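Local coordinates for protein 4-hydroxybutyrate CoA-transferase (Porphyromonas gingivalis, PDB 3EH7) that probably transfers coenzyme A from an acyl-CoA thioester to a carboxylate acceptor such as acetate, at residues 33-38 / 334-339; 112-117 / 294-299; 399-402 / 408-411. All coordinates share one frame; numbering follows the deposited sequence. Where two conformers were deposited one is given.

Contact 1: 33-38 / 334-339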
loop_
_atom_site.group_PDB
_atom_site.type_symbol
_atom_site.label_atom_id
_atom_site.label_comp_id
_atom_site.label_asym_id
_atom_site.label_seq_id
_atom_site.Cartn_x
_atom_site.Cartn_y
_atom_site.Cartn_z
ATOM N N LEU A 33 25.456 2.062 7.894
ATOM C CA LEU A 33 26.478 2.659 7.028
ATOM C C LEU A 33 25.787 3.503 6.028
ATOM O O LEU A 33 24.690 3.164 5.635
ATOM C CB LEU A 33 27.247 1.588 6.252
ATOM C CG LEU A 33 28.046 0.536 7.024
ATOM C CD1 LEU A 33 28.731 -0.374 6.034
ATOM C CD2 LEU A 33 29.051 1.188 7.931
ATOM N N SER A 34 26.439 4.574 5.583
ATOM C CA SER A 34 25.936 5.317 4.427
ATOM C C SER A 34 25.611 4.375 3.279
ATOM O O SER A 34 26.354 3.431 2.998
ATOM C CB SER A 34 26.937 6.372 3.926
ATOM O OG SER A 34 27.079 7.464 4.792
ATOM N N HIS A 35 24.493 4.650 2.624
ATOM C CA HIS A 35 23.938 3.799 1.582
ATOM C C HIS A 35 24.718 3.855 0.271
ATOM O O HIS A 35 25.260 4.890 -0.095
ATOM C CB HIS A 35 22.476 4.211 1.316
ATOM C CG HIS A 35 21.763 3.339 0.337
ATOM N ND1 HIS A 35 21.809 1.964 0.406
ATOM C CD2 HIS A 35 20.936 3.638 -0.695
ATOM C CE1 HIS A 35 21.072 1.451 -0.568
ATOM N NE2 HIS A 35 20.544 2.445 -1.261
ATOM N N ALA A 36 24.745 2.717 -0.429
ATOM C CA ALA A 36 25.155 2.620 -1.835
ATOM C C ALA A 36 26.519 3.260 -2.120
ATOM O O ALA A 36 27.544 2.793 -1.592
ATOM C CB ALA A 36 24.024 3.158 -2.794
ATOM N N ALA A 37 26.556 4.286 -2.964
ATOM C CA ALA A 37 27.842 4.811 -3.470
ATOM C C ALA A 37 28.630 5.535 -2.388
ATOM O O ALA A 37 29.851 5.712 -2.525
ATOM C CB ALA A 37 27.637 5.740 -4.679
ATOM N N GLY A 38 27.944 5.918 -1.315
ATOM C CA GLY A 38 28.565 6.645 -0.230
ATOM C C GLY A 38 29.006 5.775 0.910
ATOM O O GLY A 38 29.226 6.255 1.989
ATOM N N GLN A 334 21.285 -5.976 -9.298
ATOM C CA GLN A 334 21.215 -4.593 -8.810
ATOM C C GLN A 334 21.987 -4.426 -7.498
ATOM O O GLN A 334 21.985 -5.341 -6.680
ATOM C CB GLN A 334 19.761 -4.230 -8.559
ATOM C CG GLN A 334 19.505 -2.742 -8.485
ATOM C CD GLN A 334 19.110 -2.120 -9.815
ATOM O OE1 GLN A 334 19.315 -0.932 -10.022
ATOM N NE2 GLN A 334 18.529 -2.913 -10.710
ATOM N N PHE A 335 22.626 -3.270 -7.302
ATOM C CA PHE A 335 23.429 -2.989 -6.090
ATOM C C PHE A 335 22.545 -2.531 -4.899
ATOM O O PHE A 335 22.841 -2.844 -3.746
ATOM C CB PHE A 335 24.481 -1.914 -6.418
ATOM C CG PHE A 335 25.574 -1.720 -5.355
ATOM C CD1 PHE A 335 26.182 -2.802 -4.707
ATOM C CD2 PHE A 335 26.046 -0.434 -5.060
ATOM C CE1 PHE A 335 27.213 -2.584 -3.752
ATOM C CE2 PHE A 335 27.086 -0.211 -4.126
ATOM C CZ PHE A 335 27.660 -1.270 -3.470
ATOM N N SER A 336 21.471 -1.796 -5.187
ATOM C CA SER A 336 20.576 -1.258 -4.142
ATOM C C SER A 336 19.282 -2.068 -4.067
ATOM O O SER A 336 18.595 -2.255 -5.069
ATOM C CB SER A 336 20.273 0.236 -4.396
ATOM O OG SER A 336 19.339 0.755 -3.464
ATOM N N GLY A 337 18.974 -2.565 -2.871
ATOM C CA GLY A 337 17.760 -3.329 -2.638
ATOM C C GLY A 337 16.934 -2.672 -1.562
ATOM O O GLY A 337 16.690 -3.256 -0.515
ATOM N N THR A 338 16.504 -1.447 -1.826
ATOM C CA THR A 338 15.769 -0.650 -0.837
ATOM C C THR A 338 14.282 -1.056 -0.741
ATOM O O THR A 338 13.601 -0.680 0.211
ATOM C CB THR A 338 15.755 0.811 -1.261
ATOM O OG1 THR A 338 15.027 0.924 -2.500
ATOM C CG2 THR A 338 17.199 1.351 -1.421
ATOM N N GLY A 339 13.771 -1.751 -1.759
ATOM C CA GLY A 339 12.344 -2.001 -1.856
ATOM C C GLY A 339 11.514 -0.735 -1.992
ATOM O O GLY A 339 10.306 -0.757 -1.749
#
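His35 reaches the loop 334-339 through the NE2 corner of its imidazole, where it meets Ser336 and Thr338. His35 CG lies anti to its backbone N (chi1 -176°), which carries the ring across to the opposing loop although CB sets off along a different course. His35 NE2 and Ser336 OG form a hydrogen bond of 3.0 Å; either may donate. The hydroxyl sits at the ring edge, in plane, but the angle at the hydrogen is only 138°, so the bond is clearly bent. Thr338 CG2 approaches the same corner obliquely, 3.5 Å from His35 NE2, and the polar end of Thr338 is engaged by Glu242 instead. Over one face of the imidazole lies the methyl of Ala36, its CB 3.7 Å above the ring plane. Ala36 also meets Phe335, whose CE2 is 4.0 Å from Ala36 O, a loose van der Waals contact. The two loops thus join the N-terminal and C-terminal family regions. The loop 33-38 leaves strand 30-33 of the parallel sheet and leads into helix 41-49, while 334-339 precedes helix 341-350; Phe273 of strand 273-274 packs edge-to-face on His35 and also touches Ala36 and Ser336.

Contact 2: 112-117 / 294-299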
loop_
_atom_site.group_PDB
_atom_site.type_symbol
_atom_site.label_atom_id
_atom_site.label_comp_id
_atom_site.label_asym_id
_atom_site.label_seq_id
_atom_site.Cartn_x
_atom_site.Cartn_y
_atom_site.Cartn_z
HETATM N N MSE A 112 11.008 4.730 12.048
HETATM C CA MSE A 112 11.286 3.501 12.773
HETATM C C MSE A 112 12.622 3.610 13.516
HETATM O O MSE A 112 12.790 3.064 14.622
HETATM C CB MSE A 112 11.286 2.319 11.806
HETATM C CG MSE A 112 11.628 1.015 12.453
HETATM SE SE MSE A 112 11.480 -0.521 11.294
HETATM C CE MSE A 112 9.494 -0.571 11.108
ATOM N N ILE A 113 13.571 4.321 12.910
ATOM C CA ILE A 113 14.842 4.565 13.553
ATOM C C ILE A 113 14.629 5.533 14.717
ATOM O O ILE A 113 15.088 5.274 15.817
ATOM C CB ILE A 113 15.925 5.137 12.565
ATOM C CG1 ILE A 113 16.372 4.050 11.594
ATOM C CG2 ILE A 113 17.148 5.696 13.353
ATOM C CD1 ILE A 113 17.328 4.542 10.515
ATOM N N ARG A 114 13.912 6.629 14.479
ATOM C CA ARG A 114 13.687 7.631 15.528
ATOM C C ARG A 114 12.866 7.105 16.688
ATOM O O ARG A 114 13.053 7.561 17.806
ATOM C CB ARG A 114 13.003 8.889 14.996
ATOM C CG ARG A 114 13.942 9.836 14.301
ATOM C CD ARG A 114 13.242 11.132 13.974
ATOM N NE ARG A 114 12.229 10.943 12.943
ATOM C CZ ARG A 114 12.462 10.963 11.621
ATOM N NH1 ARG A 114 13.692 11.148 11.120
ATOM N NH2 ARG A 114 11.454 10.801 10.786
ATOM N N LYS A 115 11.963 6.167 16.425
ATOM C CA LYS A 115 11.171 5.554 17.484
ATOM C C LYS A 115 11.840 4.340 18.142
ATOM O O LYS A 115 11.185 3.591 18.873
ATOM C CB LYS A 115 9.826 5.138 16.933
ATOM C CG LYS A 115 8.960 6.302 16.557
ATOM C CD LYS A 115 7.780 5.811 15.709
ATOM C CE LYS A 115 6.890 6.977 15.273
ATOM N NZ LYS A 115 6.217 7.571 16.467
ATOM N N ASP A 116 13.136 4.145 17.890
ATOM C CA ASP A 116 13.858 2.971 18.373
ATOM C C ASP A 116 13.210 1.623 18.058
ATOM O O ASP A 116 13.580 0.606 18.642
ATOM C CB ASP A 116 14.101 3.085 19.880
ATOM C CG ASP A 116 15.514 3.488 20.218
ATOM O OD1 ASP A 116 16.299 3.882 19.328
ATOM O OD2 ASP A 116 15.845 3.411 21.420
ATOM N N ILE A 117 12.287 1.585 17.108
ATOM C CA ILE A 117 11.776 0.307 16.619
ATOM C C ILE A 117 12.858 -0.425 15.794
ATOM O O ILE A 117 12.960 -1.643 15.862
ATOM C CB ILE A 117 10.492 0.471 15.807
ATOM C CG1 ILE A 117 9.370 1.063 16.664
ATOM C CG2 ILE A 117 10.050 -0.863 15.220
ATOM C CD1 ILE A 117 8.345 1.763 15.830
ATOM N N PRO A 294 16.002 13.384 3.068
ATOM C CA PRO A 294 15.890 12.052 3.621
ATOM C C PRO A 294 14.688 11.283 3.073
ATOM O O PRO A 294 13.681 11.860 2.583
ATOM C CB PRO A 294 15.801 12.284 5.139
ATOM C CG PRO A 294 15.559 13.720 5.324
ATOM C CD PRO A 294 16.001 14.433 4.101
ATOM N N VAL A 295 14.808 9.969 3.138
ATOM C CA VAL A 295 13.876 9.112 2.433
ATOM C C VAL A 295 12.415 9.255 2.930
ATOM O O VAL A 295 11.473 9.042 2.150
ATOM C CB VAL A 295 14.359 7.639 2.422
ATOM C CG1 VAL A 295 14.326 7.015 3.874
ATOM C CG2 VAL A 295 13.532 6.818 1.391
ATOM N N ASP A 296 12.229 9.634 4.210
ATOM C CA ASP A 296 10.892 9.818 4.747
ATOM C C ASP A 296 10.201 11.033 4.157
ATOM O O ASP A 296 8.994 11.179 4.309
ATOM C CB ASP A 296 10.873 9.867 6.284
ATOM C CG ASP A 296 11.746 10.962 6.863
ATOM O OD1 ASP A 296 12.847 11.229 6.344
ATOM O OD2 ASP A 296 11.356 11.506 7.891
ATOM N N TYR A 297 10.950 11.912 3.491
ATOM C CA TYR A 297 10.357 12.972 2.722
ATOM C C TYR A 297 10.166 12.540 1.280
ATOM O O TYR A 297 9.020 12.477 0.783
ATOM C CB TYR A 297 11.194 14.265 2.834
ATOM C CG TYR A 297 10.633 15.414 2.032
ATOM C CD1 TYR A 297 9.558 16.154 2.501
ATOM C CD2 TYR A 297 11.164 15.742 0.789
ATOM C CE1 TYR A 297 9.029 17.204 1.765
ATOM C CE2 TYR A 297 10.663 16.785 0.059
ATOM C CZ TYR A 297 9.602 17.517 0.546
ATOM O OH TYR A 297 9.111 18.524 -0.204
ATOM N N VAL A 298 11.257 12.158 0.612
ATOM C CA VAL A 298 11.216 11.896 -0.846
ATOM C C VAL A 298 10.288 10.754 -1.247
ATOM O O VAL A 298 9.558 10.867 -2.258
ATOM C CB VAL A 298 12.611 11.681 -1.460
ATOM C CG1 VAL A 298 12.540 11.459 -3.014
ATOM C CG2 VAL A 298 13.537 12.857 -1.105
ATOM N N ASN A 299 10.305 9.664 -0.476
ATOM C CA ASN A 299 9.598 8.445 -0.846
ATOM C C ASN A 299 8.215 8.354 -0.194
ATOM O O ASN A 299 7.531 7.352 -0.326
ATOM C CB ASN A 299 10.416 7.195 -0.451
ATOM C CG ASN A 299 11.409 6.742 -1.509
ATOM O OD1 ASN A 299 12.151 7.551 -2.078
ATOM N ND2 ASN A 299 11.503 5.426 -1.693
HETATM O O HOH W 1 14.335 12.253 8.474
#
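Arg114 meets Asp296 because its chain, after starting with CG anti to the carbonyl carbon, turns about its CG-CD bond (chi3 -69°) and directs the guanidinium toward helix 295-298. Asp296 answers with CG placed between its own backbone N and carbonyl carbon (chi1 58°), which brings the carboxylate out to face the arginine. The two side chains cross at about a right angle.

Arg114 NH2 donates to Asp296 OD2 over 3.0 Å, with a fairly straight N-H...O angle of 155°. The acceptor lies near the guanidinium plane, at its edge, whereas the nitrogen comes in from above the carboxylate plane. The two flat groups are also twisted against each other, and the salt bridge rests on one hydrogen bond instead of a flat, two-pronged pair. Water 1 makes the second link: it accepts from Arg114 NH1 at 2.9 Å and donates to Asp296 OD1 at 2.8 Å, so both terminal nitrogens and both carboxylate oxygens take part.

Arg114 is the last helical residue of helix 109-114, and Asp296 lies in the first turn of helix 295-298, where Pro294 is the N-cap and its O accepts from the backbone N of Tyr297 and of Val298. Pro110 of the first helix touches both Val295 and Asp296, adding nonpolar packing beside the polar link, and Arg114 also touches Ser151 of helix 145-151. On either side of Arg114 in the sequence, Met112, a selenomethionine, and Ile117 pack on Gly403 and Lys402 of the second subunit.

A charge pair at the protein surface, half direct and half through water, is probably screened by solvent; it probably adds a modest electrostatic link between the two helices while burying little surface.

Contact 3: 399-402 / 408-411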
loop_
_atom_site.group_PDB
_atom_site.type_symbol
_atom_site.label_atom_id
_atom_site.label_comp_id
_atom_site.label_asym_id
_atom_site.label_seq_id
_atom_site.Cartn_x
_atom_site.Cartn_y
_atom_site.Cartn_z
ATOM N N ALA A 399 0.930 -3.537 -21.146
ATOM C CA ALA A 399 -0.372 -3.928 -20.586
ATOM C C ALA A 399 -0.767 -2.975 -19.475
ATOM O O ALA A 399 0.083 -2.641 -18.655
ATOM C CB ALA A 399 -0.308 -5.351 -20.029
ATOM N N GLN A 400 -2.012 -2.505 -19.450
ATOM C CA GLN A 400 -2.512 -1.778 -18.272
ATOM C C GLN A 400 -3.513 -2.663 -17.528
ATOM O O GLN A 400 -4.516 -3.088 -18.097
ATOM C CB GLN A 400 -3.118 -0.405 -18.616
ATOM C CG GLN A 400 -3.494 0.456 -17.326
ATOM C CD GLN A 400 -3.942 1.905 -17.655
ATOM O OE1 GLN A 400 -4.468 2.161 -18.748
ATOM N NE2 GLN A 400 -3.733 2.856 -16.698
ATOM N N LEU A 401 -3.216 -2.968 -16.267
ATOM C CA LEU A 401 -3.984 -3.970 -15.513
ATOM C C LEU A 401 -5.094 -3.379 -14.672
ATOM O O LEU A 401 -6.021 -4.083 -14.290
ATOM C CB LEU A 401 -3.051 -4.771 -14.609
ATOM C CG LEU A 401 -1.865 -5.468 -15.277
ATOM C CD1 LEU A 401 -1.123 -6.303 -14.227
ATOM C CD2 LEU A 401 -2.304 -6.370 -16.453
ATOM N N LYS A 402 -4.987 -2.090 -14.360
ATOM C CA LYS A 402 -5.978 -1.436 -13.494
ATOM C C LYS A 402 -7.334 -1.438 -14.147
ATOM O O LYS A 402 -7.457 -0.981 -15.264
ATOM C CB LYS A 402 -5.580 0.010 -13.178
ATOM C CG LYS A 402 -4.492 0.114 -12.144
ATOM C CD LYS A 402 -4.572 1.460 -11.358
ATOM C CE LYS A 402 -4.176 1.257 -9.908
ATOM N NZ LYS A 402 -3.854 2.533 -9.204
ATOM N N GLN A 408 -9.117 -10.868 -17.995
ATOM C CA GLN A 408 -8.540 -9.808 -18.807
ATOM C C GLN A 408 -7.064 -9.548 -18.481
ATOM O O GLN A 408 -6.244 -9.318 -19.374
ATOM C CB GLN A 408 -9.345 -8.525 -18.647
ATOM C CG GLN A 408 -10.772 -8.600 -19.306
ATOM C CD GLN A 408 -11.641 -7.428 -18.895
ATOM O OE1 GLN A 408 -11.404 -6.787 -17.849
ATOM N NE2 GLN A 408 -12.640 -7.115 -19.722
ATOM N N ARG A 409 -6.732 -9.596 -17.202
ATOM C CA ARG A 409 -5.355 -9.407 -16.784
ATOM C C ARG A 409 -4.448 -10.513 -17.304
ATOM O O ARG A 409 -3.415 -10.222 -17.902
ATOM C CB ARG A 409 -5.280 -9.344 -15.264
ATOM C CG ARG A 409 -5.648 -8.013 -14.704
ATOM C CD ARG A 409 -5.675 -8.133 -13.173
ATOM N NE ARG A 409 -5.965 -6.837 -12.599
ATOM C CZ ARG A 409 -5.211 -6.176 -11.728
ATOM N NH1 ARG A 409 -4.119 -6.709 -11.207
ATOM N NH2 ARG A 409 -5.599 -4.971 -11.329
ATOM N N ALA A 410 -4.866 -11.766 -17.114
ATOM C CA ALA A 410 -4.170 -12.931 -17.645
ATOM C C ALA A 410 -3.910 -12.804 -19.156
ATOM O O ALA A 410 -2.775 -12.970 -19.630
ATOM C CB ALA A 410 -4.949 -14.236 -17.348
ATOM N N GLU A 411 -4.971 -12.523 -19.901
ATOM C CA GLU A 411 -4.864 -12.343 -21.350
ATOM C C GLU A 411 -3.906 -11.206 -21.730
ATOM O O GLU A 411 -3.054 -11.379 -22.615
ATOM C CB GLU A 411 -6.248 -12.081 -21.934
ATOM C CG GLU A 411 -7.103 -13.322 -21.977
ATOM C CD GLU A 411 -8.556 -13.064 -22.355
ATOM O OE1 GLU A 411 -9.004 -11.900 -22.345
ATOM O OE2 GLU A 411 -9.260 -14.043 -22.652
#
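Leu401 and Arg409 meet where a beta-hairpin, strands 391-394 and 397-400 at the edge of the mixed sheet, passes through a short loop into helix 406-414, all within the C-terminal family region. Nonpolar packing comes first. Leu401 CB stands over one face of the Arg409 guanidinium, 3.9 Å from CZ and over its centre, and Leu401 CD2 lies 4.1 Å from Arg409 CG, so the leucine lines both the head and the stem of the arginine. With its chain extended from CG to NE, Arg409 runs past the leucine, the two side chains crossing at about a right angle.

Three clear hydrogen bonds hold the guanidinium from outside the two segments. Its NH1 donates to the carbonyls of Met322 and Arg386, and its NE to the carbonyl of Lys404, which would fix the group's rotation and leave a flat face for Leu401. Such an array of carbonyls probably helps to stabilise the buried positive charge.

At the subunit interface, Lys402 NZ forms a salt bridge with Glu108 of the second subunit, and Arg409 packs on Pro103 of that subunit. Within the chain, Leu401 also packs on Val389, Val392 and Leu413. Tilted out of the guanidinium plane, on the face that Leu401 CB covers, Leu401 O lies 3.1 Å from Arg409 NH2.

Overall arrangement
Contacts 1 and 2 both join the N-terminal to the C-terminal family region, whereas contact 3 stays within the latter and links a sheet edge to the helix that follows it. Contact 1 is partly buried near the middle of the chain and combines one bent hydrogen bond with nonpolar packing; contact 2, about 16 Å away between centres, is a surface charge pair helped by water. Contact 3 is buried, yet lies more than 30 Å from either centre, and sets a guanidinium face against a leucine. Contacts 2 and 3 both touch the second subunit, with Lys402 meeting Ile117 across the interface; no other chain touches contact 1.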